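Local coordinates for Endonuclease/exonuclease/phosphatase (Leptotrichia buccalis C-1013-b, PDB 3TEB), which probably acts as a metal-dependent nuclease or related phosphoesterase of the endonuclease/exonuclease/phosphatase family, and binds magnesium, at residues T29-Y35 with I245-K251; G209-D213 with D256-I260. Residue numbers count along the deposited sequence, not the author numbering.

In the fold
Contacts 1 and 2 lie side by side, their centres about 13 Å apart, in a single-chain protein with the two-sheet alpha/beta fold of the DNase I-like clan. Along the chain the segments alternate: 29-35, 209-213, 245-251, 256-260. Segments 245-251 and 256-260 belong to one connection, the loop and strand ends between strands 239-245 and 259-264. Ile245 and Gly259 pair there, with Ile245 N 2.7 Å from Gly259 O. Contact 1 packs this connection against helix 19-33. Contact 2 joins its far end to residues 209-213, whose strand belongs to the second sheet. Asp256, a magnesium-binding residue, is part of contact 2, so the metal site borders that junction.

Contact 1 (T29-Y35 with I245-K251); sequences TIAEKQY and IFNNKNK
The C-terminal end of helix 19-33 meets the loop that leaves strand 239-245, on the outer side of one sheet of this DNase I-like fold. Residues 29-33 are helical. Gln34 then breaks the helix with positive phi (61/40), and Gln34 NE2 bonds back to Ala31 O at 2.8 Å. Tyr35 is extended. In the loop, Phe246 also has positive phi (65/53). Asn247 has chi1 p; its OD1 accepts from Lys249 N at 3.0 Å, an Asx turn, and from Asn250 N at 2.8 Å, an Asx motif. Phe246 N bonds to Asn250 O at 2.8 Å. The loop thus turns back on itself at the end of strand 239-245 and lays Lys251 near the helix. The closest CA pair is Thr29 and Lys251, 8.2 Å apart. Thr29 OG1, bonded to Ile25 O, sits at the ring edge of Phe246, 3.3 Å from its CE1. Thr29 CG2 lies 3.9 Å from Ile245 CD1, and Tyr35 OH 3.6 Å from the same CD1. Lys33 NZ passes 4.2 Å from Ile245 CD1 to form a salt bridge with Glu261. On the solvent side, Lys251 NZ reaches Glu32 OE1 at 3.4 Å in a salt bridge with weak hydrogen-bond geometry.

Contact 2 (G209-D213 with D256-I260); sequences GITVD and DHFGI
This is a packing contact between the two sheets, tied by one backbone hydrogen bond, where residues 209-213 meet the start of strand 259-264. Phe258 N donates to Thr211 O at 2.7 Å, nearly straight at 174°. The CA atoms of Thr211 and Phe258 are 4.9 Å apart, and those of Val212 and His257 5.1 Å. Thr211 (-110/-19) leaves extended geometry and forms a classic beta bulge with Val212 opposite Lys226. Val212 and Asp213 are extended, as are His257 to Ile260. Phe258 (chi1 m) lies along the first segment, its CZ 3.7 Å from Asp213 CB and its CD2 3.7 Å from Ile210 O. Thr211 CG2 touches Ile260 CG1 at 3.7 Å. Val212 (chi1 t) places CG2 over a face of the His257 imidazole, 3.9 Å from the ring centroid, in a CH-pi contact. Thr211 OG1 bonds to Leu228 N and Asp229 OD1; His257 ND1 shares that OD1. Such an Asp-His pair is consistent with the catalytic pair of the DNase I-like family. Asp256 is a magnesium-binding residue; here its nearest side-chain atom is about 4 Å from the ion, too far for direct coordination. Strand 225-233 flanks Thr211 and Val212, while strands 4-10 and 239-245 flank Ile260.

Contact 1 (T29-Y35 with I245-K251)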
ATOM      1  N   THR A  29       1.236  12.238 -11.438  1.00 37.80           N
ATOM      2  CA  THR A  29       2.136  12.403 -10.314  1.00 38.12           C
ATOM      3  C   THR A  29       3.203  11.337 -10.379  1.00 38.48           C
ATOM      4  O   THR A  29       4.382  11.655 -10.432  1.00 39.36           O
ATOM      5  CB  THR A  29       1.399  12.288  -8.966  1.00 37.78           C
ATOM      6  OG1 THR A  29       0.253  13.150  -8.961  1.00 38.03           O
ATOM      7  CG2 THR A  29       2.331  12.658  -7.810  1.00 37.43           C
ATOM      8  N   ILE A  30       2.791  10.073 -10.376  1.00 38.39           N
ATOM      9  CA  ILE A  30       3.719   8.959 -10.510  1.00 38.58           C
ATOM     10  C   ILE A  30       4.685   9.239 -11.663  1.00 40.29           C
ATOM     11  O   ILE A  30       5.891   9.028 -11.530  1.00 40.68           O
ATOM     12  CB  ILE A  30       2.965   7.634 -10.711  1.00 37.90           C
ATOM     13  CG1 ILE A  30       2.128   7.320  -9.457  1.00 37.08           C
ATOM     14  CG2 ILE A  30       3.934   6.503 -11.043  1.00 37.23           C
ATOM     15  CD1 ILE A  30       1.255   6.066  -9.540  1.00 36.07           C
ATOM     16  N   ALA A  31       4.156   9.766 -12.766  1.00 41.89           N
ATOM     17  CA  ALA A  31       4.955  10.111 -13.935  1.00 44.01           C
ATOM     18  C   ALA A  31       6.076  11.115 -13.658  1.00 45.91           C
ATOM     19  O   ALA A  31       7.203  10.911 -14.094  1.00 46.28           O
ATOM     20  CB  ALA A  31       4.067  10.596 -15.051  1.00 43.96           C
ATOM     21  N   GLU A  32       5.768  12.193 -12.938  1.00 47.86           N
ATOM     22  CA  GLU A  32       6.763  13.228 -12.622  1.00 50.32           C
ATOM     23  C   GLU A  32       7.797  12.683 -11.660  1.00 49.84           C
ATOM     24  O   GLU A  32       8.995  12.885 -11.849  1.00 50.55           O
ATOM     25  CB  GLU A  32       6.132  14.451 -11.959  1.00 51.44           C
ATOM     26  CG  GLU A  32       5.087  15.227 -12.775  1.00 57.10           C
ATOM     27  CD  GLU A  32       4.405  16.342 -11.937  1.00 63.24           C
ATOM     28  OE1 GLU A  32       4.683  16.419 -10.710  1.00 65.94           O
ATOM     29  OE2 GLU A  32       3.599  17.137 -12.495  1.00 65.12           O
ATOM     30  N   LYS A  33       7.320  11.983 -10.633  1.00 48.70           N
ATOM     31  CA  LYS A  33       8.143  11.598  -9.490  1.00 47.89           C
ATOM     32  C   LYS A  33       8.990  10.360  -9.742  1.00 47.04           C
ATOM     33  O   LYS A  33      10.050  10.177  -9.119  1.00 47.14           O
ATOM     34  CB  LYS A  33       7.276  11.449  -8.237  1.00 47.53           C
ATOM     35  CG  LYS A  33       6.707  12.787  -7.804  1.00 49.16           C
ATOM     36  CD  LYS A  33       6.797  13.016  -6.309  1.00 51.68           C
ATOM     37  CE  LYS A  33       6.955  14.509  -5.999  1.00 54.51           C
ATOM     38  NZ  LYS A  33       6.427  14.838  -4.635  1.00 56.12           N
ATOM     39  N   GLN A  34       8.525   9.530 -10.674  1.00 45.90           N
ATOM     40  CA  GLN A  34       9.250   8.335 -11.103  1.00 44.87           C
ATOM     41  C   GLN A  34       9.473   7.359  -9.963  1.00 43.40           C
ATOM     42  O   GLN A  34      10.529   6.763  -9.870  1.00 43.50           O
ATOM     43  CB  GLN A  34      10.594   8.716 -11.750  1.00 45.45           C
ATOM     44  CG  GLN A  34      10.460   9.324 -13.133  1.00 46.29           C
ATOM     45  CD  GLN A  34       9.906   8.333 -14.137  1.00 46.14           C
ATOM     46  OE1 GLN A  34      10.425   7.223 -14.280  1.00 46.11           O
ATOM     47  NE2 GLN A  34       8.844   8.722 -14.829  1.00 45.78           N
ATOM     48  N   TYR A  35       8.476   7.190  -9.104  1.00 41.84           N
ATOM     49  CA  TYR A  35       8.608   6.301  -7.955  1.00 40.73           C
ATOM     50  C   TYR A  35       9.154   4.922  -8.335  1.00 40.46           C
ATOM     51  O   TYR A  35       8.830   4.384  -9.394  1.00 40.54           O
ATOM     52  CB  TYR A  35       7.265   6.138  -7.243  1.00 40.15           C
ATOM     53  CG  TYR A  35       6.717   7.404  -6.630  1.00 39.39           C
ATOM     54  CD1 TYR A  35       7.328   7.984  -5.516  1.00 39.34           C
ATOM     55  CD2 TYR A  35       5.578   8.013  -7.149  1.00 38.80           C
ATOM     56  CE1 TYR A  35       6.824   9.147  -4.944  1.00 39.40           C
ATOM     57  CE2 TYR A  35       5.062   9.168  -6.584  1.00 39.06           C
ATOM     58  CZ  TYR A  35       5.692   9.731  -5.483  1.00 39.58           C
ATOM     59  OH  TYR A  35       5.192  10.882  -4.918  1.00 40.38           O
ATOM     60  N   ILE A 245       1.008  13.044   0.764  1.00 39.22           N
ATOM     61  CA  ILE A 245       0.719  13.511  -0.585  1.00 38.59           C
ATOM     62  C   ILE A 245      -0.762  13.250  -0.930  1.00 38.00           C
ATOM     63  O   ILE A 245      -1.416  12.373  -0.321  1.00 37.53           O
ATOM     64  CB  ILE A 245       1.710  12.899  -1.620  1.00 38.56           C
ATOM     65  CG1 ILE A 245       1.479  13.473  -3.013  1.00 38.30           C
ATOM     66  CG2 ILE A 245       1.632  11.386  -1.631  1.00 37.33           C
ATOM     67  CD1 ILE A 245       2.618  13.234  -3.956  1.00 38.70           C
ATOM     68  N   PHE A 246      -1.279  14.026  -1.888  1.00 38.35           N
ATOM     69  CA  PHE A 246      -2.689  13.990  -2.323  1.00 37.87           C
ATOM     70  C   PHE A 246      -3.630  14.418  -1.214  1.00 38.70           C
ATOM     71  O   PHE A 246      -4.578  13.707  -0.887  1.00 38.36           O
ATOM     72  CB  PHE A 246      -3.093  12.616  -2.880  1.00 36.45           C
ATOM     73  CG  PHE A 246      -2.173  12.101  -3.939  1.00 35.24           C
ATOM     74  CD1 PHE A 246      -1.884  12.867  -5.060  1.00 34.60           C
ATOM     75  CD2 PHE A 246      -1.592  10.848  -3.818  1.00 33.32           C
ATOM     76  CE1 PHE A 246      -1.024  12.393  -6.042  1.00 34.62           C
ATOM     77  CE2 PHE A 246      -0.732  10.362  -4.796  1.00 33.24           C
ATOM     78  CZ  PHE A 246      -0.447  11.131  -5.911  1.00 33.91           C
ATOM     79  N   ASN A 247      -3.360  15.589  -0.650  1.00 41.12           N
ATOM     80  CA  ASN A 247      -4.105  16.099   0.488  1.00 42.66           C
ATOM     81  C   ASN A 247      -4.518  17.556   0.273  1.00 44.62           C
ATOM     82  O   ASN A 247      -4.680  18.314   1.232  1.00 44.94           O
ATOM     83  CB  ASN A 247      -3.241  15.979   1.738  1.00 43.05           C
ATOM     84  CG  ASN A 247      -1.975  16.819   1.658  1.00 44.06           C
ATOM     85  OD1 ASN A 247      -1.623  17.344   0.602  1.00 44.69           O
ATOM     86  ND2 ASN A 247      -1.289  16.954   2.780  1.00 44.81           N
ATOM     87  N   ASN A 248      -4.674  17.927  -0.998  1.00 50.03           N
ATOM     88  CA  ASN A 248      -4.892  19.315  -1.458  1.00 53.20           C
ATOM     89  C   ASN A 248      -3.842  20.348  -1.044  1.00 55.21           C
ATOM     90  O   ASN A 248      -4.005  21.538  -1.340  1.00 56.73           O
ATOM     91  CB  ASN A 248      -6.317  19.814  -1.175  1.00 54.07           C
ATOM     92  CG  ASN A 248      -7.357  19.135  -2.057  1.00 54.76           C
ATOM     93  OD1 ASN A 248      -7.082  18.749  -3.199  1.00 54.87           O
ATOM     94  ND2 ASN A 248      -8.565  18.987  -1.526  1.00 56.11           N
ATOM     95  N   LYS A 249      -2.785  19.888  -0.370  1.00 55.27           N
ATOM     96  CA  LYS A 249      -1.630  20.722  -0.038  1.00 56.93           C
ATOM     97  C   LYS A 249      -0.457  20.326  -0.926  1.00 55.73           C
ATOM     98  O   LYS A 249      -0.069  21.078  -1.812  1.00 57.02           O
ATOM     99  CB  LYS A 249      -1.271  20.615   1.447  1.00 57.56           C
ATOM    100  CG  LYS A 249      -1.995  21.635   2.320  1.00 61.80           C
ATOM    101  CD  LYS A 249      -1.983  21.259   3.797  1.00 66.18           C
ATOM    102  CE  LYS A 249      -3.120  20.295   4.125  1.00 66.93           C
ATOM    103  NZ  LYS A 249      -2.873  19.543   5.386  1.00 67.83           N
ATOM    104  N   ASN A 250       0.091  19.137  -0.694  1.00 52.75           N
ATOM    105  CA  ASN A 250       1.035  18.526  -1.619  1.00 50.50           C
ATOM    106  C   ASN A 250       0.238  17.636  -2.589  1.00 48.68           C
ATOM    107  O   ASN A 250       0.014  16.449  -2.323  1.00 47.28           O
ATOM    108  CB  ASN A 250       2.100  17.748  -0.828  1.00 49.59           C
ATOM    109  CG  ASN A 250       3.062  16.956  -1.714  1.00 47.97           C
ATOM    110  OD1 ASN A 250       3.506  17.419  -2.761  1.00 47.80           O
ATOM    111  ND2 ASN A 250       3.399  15.751  -1.273  1.00 45.89           N
ATOM    112  N   LYS A 251      -0.229  18.242  -3.687  1.00 48.62           N
ATOM    113  CA  LYS A 251      -1.042  17.559  -4.720  1.00 47.12           C
ATOM    114  C   LYS A 251      -2.522  17.343  -4.364  1.00 45.95           C
ATOM    115  O   LYS A 251      -2.866  17.159  -3.194  1.00 45.22           O
ATOM    116  CB  LYS A 251      -0.401  16.228  -5.130  1.00 46.02           C
ATOM    117  CG  LYS A 251       0.244  16.226  -6.495  1.00 47.11           C
ATOM    118  CD  LYS A 251       1.615  16.856  -6.492  1.00 48.62           C
ATOM    119  CE  LYS A 251       2.110  16.978  -7.918  1.00 50.31           C
ATOM    120  NZ  LYS A 251       3.208  17.959  -8.002  1.00 52.04           N
TER

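Contact 2 (G209-D213 with D256-I260)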
ATOM      1  N   GLY A 209       2.110  14.293   9.306  1.00 51.27           N
ATOM      2  CA  GLY A 209       1.928  12.881   9.032  1.00 48.80           C
ATOM      3  C   GLY A 209       0.502  12.371   8.932  1.00 47.94           C
ATOM      4  O   GLY A 209       0.297  11.170   8.769  1.00 47.84           O
ATOM      5  N   ILE A 210      -0.475  13.270   9.024  1.00 47.86           N
ATOM      6  CA  ILE A 210      -1.901  12.931   8.938  1.00 47.48           C
ATOM      7  C   ILE A 210      -2.260  12.309   7.586  1.00 46.51           C
ATOM      8  O   ILE A 210      -1.979  12.907   6.544  1.00 46.89           O
ATOM      9  CB  ILE A 210      -2.763  14.207   9.191  1.00 49.02           C
ATOM     10  CG1 ILE A 210      -2.481  14.774  10.590  1.00 50.82           C
ATOM     11  CG2 ILE A 210      -4.273  13.955   8.986  1.00 49.24           C
ATOM     12  CD1 ILE A 210      -2.565  13.743  11.727  1.00 51.06           C
ATOM     13  N   THR A 211      -2.873  11.121   7.602  1.00 45.67           N
ATOM     14  CA  THR A 211      -3.285  10.445   6.353  1.00 45.84           C
ATOM     15  C   THR A 211      -4.790  10.371   6.098  1.00 47.24           C
ATOM     16  O   THR A 211      -5.215  10.120   4.975  1.00 47.78           O
ATOM     17  CB  THR A 211      -2.692   9.013   6.194  1.00 45.50           C
ATOM     18  OG1 THR A 211      -3.021   8.203   7.328  1.00 45.53           O
ATOM     19  CG2 THR A 211      -1.198   9.066   6.019  1.00 45.06           C
ATOM     20  N   VAL A 212      -5.590  10.557   7.138  1.00 49.14           N
ATOM     21  CA  VAL A 212      -7.041  10.605   6.991  1.00 52.31           C
ATOM     22  C   VAL A 212      -7.532  11.859   7.686  1.00 56.02           C
ATOM     23  O   VAL A 212      -7.154  12.122   8.826  1.00 56.14           O
ATOM     24  CB  VAL A 212      -7.726   9.371   7.605  1.00 51.63           C
ATOM     25  CG1 VAL A 212      -9.227   9.416   7.372  1.00 51.55           C
ATOM     26  CG2 VAL A 212      -7.150   8.103   7.018  1.00 51.67           C
ATOM     27  N   ASP A 213      -8.358  12.634   6.989  1.00 61.39           N
ATOM     28  CA  ASP A 213      -8.915  13.870   7.524  1.00 67.46           C
ATOM     29  C   ASP A 213     -10.417  13.853   7.263  1.00 71.88           C
ATOM     30  O   ASP A 213     -10.841  13.714   6.123  1.00 72.63           O
ATOM     31  CB  ASP A 213      -8.247  15.062   6.831  1.00 68.68           C
ATOM     32  CG  ASP A 213      -8.635  16.413   7.430  1.00 72.07           C
ATOM     33  OD1 ASP A 213      -9.754  16.573   7.972  1.00 73.04           O
ATOM     34  OD2 ASP A 213      -7.799  17.338   7.330  1.00 73.79           O
ATOM     35  N   ASP A 256     -10.147   8.624  -0.367  1.00 34.69           N
ATOM     36  CA  ASP A 256     -10.624   9.010   0.962  1.00 36.12           C
ATOM     37  C   ASP A 256      -9.516   8.908   2.020  1.00 36.12           C
ATOM     38  O   ASP A 256      -9.741   9.212   3.193  1.00 37.03           O
ATOM     39  CB  ASP A 256     -11.905   8.249   1.367  1.00 36.97           C
ATOM     40  CG  ASP A 256     -11.705   6.741   1.514  1.00 38.34           C
ATOM     41  OD1 ASP A 256     -10.604   6.200   1.225  1.00 39.79           O
ATOM     42  OD2 ASP A 256     -12.681   6.078   1.927  1.00 40.45           O
ATOM     43  N   HIS A 257      -8.331   8.466   1.583  1.00 34.96           N
ATOM     44  CA  HIS A 257      -7.093   8.486   2.364  1.00 34.11           C
ATOM     45  C   HIS A 257      -6.095   9.307   1.571  1.00 32.92           C
ATOM     46  O   HIS A 257      -6.160   9.323   0.343  1.00 32.56           O
ATOM     47  CB  HIS A 257      -6.501   7.081   2.461  1.00 34.41           C
ATOM     48  CG  HIS A 257      -7.196   6.174   3.425  1.00 36.49           C
ATOM     49  ND1 HIS A 257      -6.528   5.531   4.446  1.00 37.57           N
ATOM     50  CD2 HIS A 257      -8.487   5.763   3.500  1.00 37.84           C
ATOM     51  CE1 HIS A 257      -7.382   4.784   5.123  1.00 39.53           C
ATOM     52  NE2 HIS A 257      -8.576   4.902   4.566  1.00 39.54           N
ATOM     53  N   PHE A 258      -5.158   9.970   2.250  1.00 32.57           N
ATOM     54  CA  PHE A 258      -4.019  10.570   1.552  1.00 31.81           C
ATOM     55  C   PHE A 258      -2.886   9.549   1.472  1.00 31.01           C
ATOM     56  O   PHE A 258      -2.865   8.552   2.215  1.00 31.09           O
ATOM     57  CB  PHE A 258      -3.516  11.830   2.247  1.00 32.65           C
ATOM     58  CG  PHE A 258      -4.600  12.760   2.705  1.00 34.95           C
ATOM     59  CD1 PHE A 258      -5.707  13.030   1.900  1.00 36.26           C
ATOM     60  CD2 PHE A 258      -4.498  13.398   3.941  1.00 36.59           C
ATOM     61  CE1 PHE A 258      -6.703  13.900   2.333  1.00 38.04           C
ATOM     62  CE2 PHE A 258      -5.480  14.269   4.376  1.00 37.88           C
ATOM     63  CZ  PHE A 258      -6.584  14.520   3.575  1.00 38.58           C
ATOM     64  N   GLY A 259      -1.942   9.792   0.570  1.00 30.40           N
ATOM     65  CA  GLY A 259      -0.835   8.859   0.382  1.00 30.02           C
ATOM     66  C   GLY A 259       0.406   9.289   1.130  1.00 30.70           C
ATOM     67  O   GLY A 259       0.543  10.461   1.476  1.00 31.46           O
ATOM     68  N   ILE A 260       1.302   8.340   1.385  1.00 31.05           N
ATOM     69  CA  ILE A 260       2.596   8.620   1.997  1.00 32.16           C
ATOM     70  C   ILE A 260       3.679   8.393   0.972  1.00 33.08           C
ATOM     71  O   ILE A 260       3.666   7.418   0.217  1.00 32.51           O
ATOM     72  CB  ILE A 260       2.880   7.731   3.230  1.00 32.41           C
ATOM     73  CG1 ILE A 260       1.915   8.047   4.362  1.00 32.49           C
ATOM     74  CG2 ILE A 260       4.301   7.928   3.739  1.00 32.59           C
ATOM     75  CD1 ILE A 260       1.937   7.005   5.434  1.00 32.70           C
TER